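Local coordinates for NAD-dependent epimerase/dehydratase (Methylobacillus flagellatus KT, PDB 3GPI), which is of unknown function but, as a member of the NAD-dependent epimerase/dehydratase family with a Rossmann-type fold, probably binds a dinucleotide cofactor, at residues H221-L224 with R225-D229. Sequence-based numbering, arbitrary orientation.
Sequences HDLL and RWLAD
A single water ties His221 to Arg225: its oxygen lies 2.9 Å from His221 ND1, in the plane of the imidazole, and accepts the N-H of Arg225 NE, also at 2.9 Å. This i to i+4 bridge runs along one side of an alpha helix, residues 220-230, which sits well away from the centre of the chain, beside the C-terminal helix 266-277. Arg225 starts with CG beside its backbone N (chi1 -74°) and anti to the carbonyl carbon, and stays extended to NE; its side chain therefore runs back past the preceding turn, CG passing 3.3 Å from His221 O, until NE reaches the water. Both ends are anchored beyond the helix, His221 NE2 on Pro176 O and Arg225 NH1 on Gly238 O, which should limit rotation of ring and guanidinium alike. Trp226 swings its indole to helix 266-277, where it meets the Tyr266 ring edge-to-face; Arg230 makes a cation-pi contact with the same indole. The backbone N-H groups of residues 225-228 bond back to the carbonyl oxygens of 221-224 in regular i to i+4 fashion, Leu227 N to Leu223 O at 2.9 Å among them. On the buried side the side chains of that same pair lie alongside each other, both reaching Met165 of helix 164-168, and Leu223 CD1 comes within 3.9 Å of Leu227 CD1.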
ATOM      1  N   HIS A 221      -0.289   4.658 -21.393  1.00 12.56           N
ATOM      2  CA  HIS A 221       0.343   4.289 -22.652  1.00 11.79           C
ATOM      3  C   HIS A 221       1.825   4.545 -22.677  1.00 12.76           C
ATOM      4  O   HIS A 221       2.550   3.823 -23.333  1.00 13.74           O
ATOM      5  CB  HIS A 221      -0.353   4.977 -23.861  1.00 12.95           C
ATOM      6  CG  HIS A 221      -1.609   4.280 -24.286  1.00 13.39           C
ATOM      7  ND1 HIS A 221      -1.661   3.507 -25.426  1.00 16.05           N
ATOM      8  CD2 HIS A 221      -2.841   4.212 -23.713  1.00 14.57           C
ATOM      9  CE1 HIS A 221      -2.877   2.996 -25.536  1.00 15.56           C
ATOM     10  NE2 HIS A 221      -3.611   3.408 -24.518  1.00 15.33           N
ATOM     11  N   ASP A 222       2.287   5.563 -21.958  1.00 12.50           N
ATOM     12  CA  ASP A 222       3.723   5.759 -21.899  1.00 12.83           C
ATOM     13  C   ASP A 222       4.399   4.632 -21.125  1.00 13.29           C
ATOM     14  O   ASP A 222       5.483   4.183 -21.494  1.00 12.63           O
ATOM     15  CB  ASP A 222       4.074   7.096 -21.244  1.00 12.80           C
ATOM     16  CG  ASP A 222       3.771   8.299 -22.130  1.00 15.38           C
ATOM     17  OD1 ASP A 222       3.446   8.129 -23.323  1.00 17.26           O
ATOM     18  OD2 ASP A 222       3.861   9.403 -21.576  1.00 17.27           O
ATOM     19  N   LEU A 223       3.772   4.159 -20.060  1.00 11.97           N
ATOM     20  CA  LEU A 223       4.335   3.059 -19.292  1.00 12.94           C
ATOM     21  C   LEU A 223       4.320   1.778 -20.125  1.00 12.28           C
ATOM     22  O   LEU A 223       5.323   1.077 -20.178  1.00 13.46           O
ATOM     23  CB  LEU A 223       3.521   2.873 -18.003  1.00 12.90           C
ATOM     24  CG  LEU A 223       3.976   1.694 -17.157  1.00 12.38           C
ATOM     25  CD1 LEU A 223       5.459   1.800 -16.718  1.00 14.49           C
ATOM     26  CD2 LEU A 223       3.114   1.543 -15.927  1.00 14.96           C
ATOM     27  N   LEU A 224       3.202   1.511 -20.790  1.00 13.11           N
ATOM     28  CA  LEU A 224       3.077   0.296 -21.607  1.00 12.54           C
ATOM     29  C   LEU A 224       4.082   0.304 -22.749  1.00 13.02           C
ATOM     30  O   LEU A 224       4.704  -0.715 -22.974  1.00 12.89           O
ATOM     31  CB  LEU A 224       1.648   0.134 -22.098  1.00 14.14           C
ATOM     32  CG  LEU A 224       0.630  -0.229 -21.045  1.00 13.14           C
ATOM     33  CD1 LEU A 224      -0.779   0.043 -21.605  1.00 15.96           C
ATOM     34  CD2 LEU A 224       0.807  -1.692 -20.580  1.00 15.42           C
ATOM     35  N   ARG A 225       4.278   1.450 -23.408  1.00 13.09           N
ATOM     36  CA  ARG A 225       5.266   1.495 -24.488  1.00 12.47           C
ATOM     37  C   ARG A 225       6.677   1.324 -23.961  1.00 13.05           C
ATOM     38  O   ARG A 225       7.471   0.667 -24.606  1.00 13.98           O
ATOM     39  CB  ARG A 225       5.142   2.795 -25.264  1.00 12.97           C
ATOM     40  CG  ARG A 225       3.932   2.829 -26.176  1.00 14.42           C
ATOM     41  CD  ARG A 225       3.884   4.145 -26.866  1.00 16.40           C
ATOM     42  NE  ARG A 225       2.851   4.156 -27.881  1.00 20.34           N
ATOM     43  CZ  ARG A 225       2.930   4.915 -28.969  1.00 22.32           C
ATOM     44  NH1 ARG A 225       4.013   5.665 -29.192  1.00 22.94           N
ATOM     45  NH2 ARG A 225       1.925   4.889 -29.834  1.00 23.41           N
ATOM     46  N   TRP A 226       6.989   1.916 -22.797  1.00 13.26           N
ATOM     47  CA  TRP A 226       8.346   1.794 -22.229  1.00 13.68           C
ATOM     48  C   TRP A 226       8.588   0.307 -21.909  1.00 14.71           C
ATOM     49  O   TRP A 226       9.672  -0.266 -22.196  1.00 14.44           O
ATOM     50  CB  TRP A 226       8.398   2.678 -20.948  1.00 14.16           C
ATOM     51  CG  TRP A 226       9.798   2.767 -20.327  1.00 14.87           C
ATOM     52  CD1 TRP A 226      10.726   3.747 -20.561  1.00 19.78           C
ATOM     53  CD2 TRP A 226      10.381   1.878 -19.381  1.00 15.08           C
ATOM     54  NE1 TRP A 226      11.851   3.513 -19.825  1.00 18.39           N
ATOM     55  CE2 TRP A 226      11.670   2.375 -19.085  1.00 17.10           C
ATOM     56  CE3 TRP A 226       9.938   0.726 -18.729  1.00 16.05           C
ATOM     57  CZ2 TRP A 226      12.532   1.741 -18.175  1.00 19.15           C
ATOM     58  CZ3 TRP A 226      10.787   0.093 -17.812  1.00 17.18           C
ATOM     59  CH2 TRP A 226      12.087   0.602 -17.561  1.00 17.64           C
ATOM     60  N   LEU A 227       7.593  -0.336 -21.298  1.00 13.27           N
ATOM     61  CA  LEU A 227       7.699  -1.743 -20.967  1.00 14.33           C
ATOM     62  C   LEU A 227       7.771  -2.650 -22.212  1.00 14.40           C
ATOM     63  O   LEU A 227       8.481  -3.667 -22.222  1.00 14.97           O
ATOM     64  CB  LEU A 227       6.538  -2.151 -20.086  1.00 13.63           C
ATOM     65  CG  LEU A 227       6.623  -1.640 -18.636  1.00 14.31           C
ATOM     66  CD1 LEU A 227       5.346  -1.896 -17.902  1.00 14.45           C
ATOM     67  CD2 LEU A 227       7.846  -2.239 -17.892  1.00 16.26           C
ATOM     68  N   ALA A 228       7.043  -2.252 -23.247  1.00 14.47           N
ATOM     69  CA  ALA A 228       7.044  -3.000 -24.503  1.00 14.51           C
ATOM     70  C   ALA A 228       8.429  -2.861 -25.145  1.00 14.51           C
ATOM     71  O   ALA A 228       8.992  -3.874 -25.587  1.00 14.98           O
ATOM     72  CB  ALA A 228       5.961  -2.468 -25.424  1.00 14.60           C
ATOM     73  N   ASP A 229       8.998  -1.651 -25.124  1.00 14.38           N
ATOM     74  CA  ASP A 229      10.323  -1.404 -25.697  1.00 15.24           C
ATOM     75  C   ASP A 229      11.388  -2.274 -25.048  1.00 16.93           C
ATOM     76  O   ASP A 229      12.240  -2.880 -25.721  1.00 18.76           O
ATOM     77  CB  ASP A 229      10.705   0.065 -25.590  1.00 15.86           C
ATOM     78  CG  ASP A 229       9.941   0.945 -26.548  1.00 16.10           C
ATOM     79  OD1 ASP A 229       9.174   0.429 -27.399  1.00 18.47           O
ATOM     80  OD2 ASP A 229      10.081   2.200 -26.445  1.00 20.92           O
TER
HETATM   81  O   HOH W   1       0.091   3.407 -27.693  1.00 21.02           O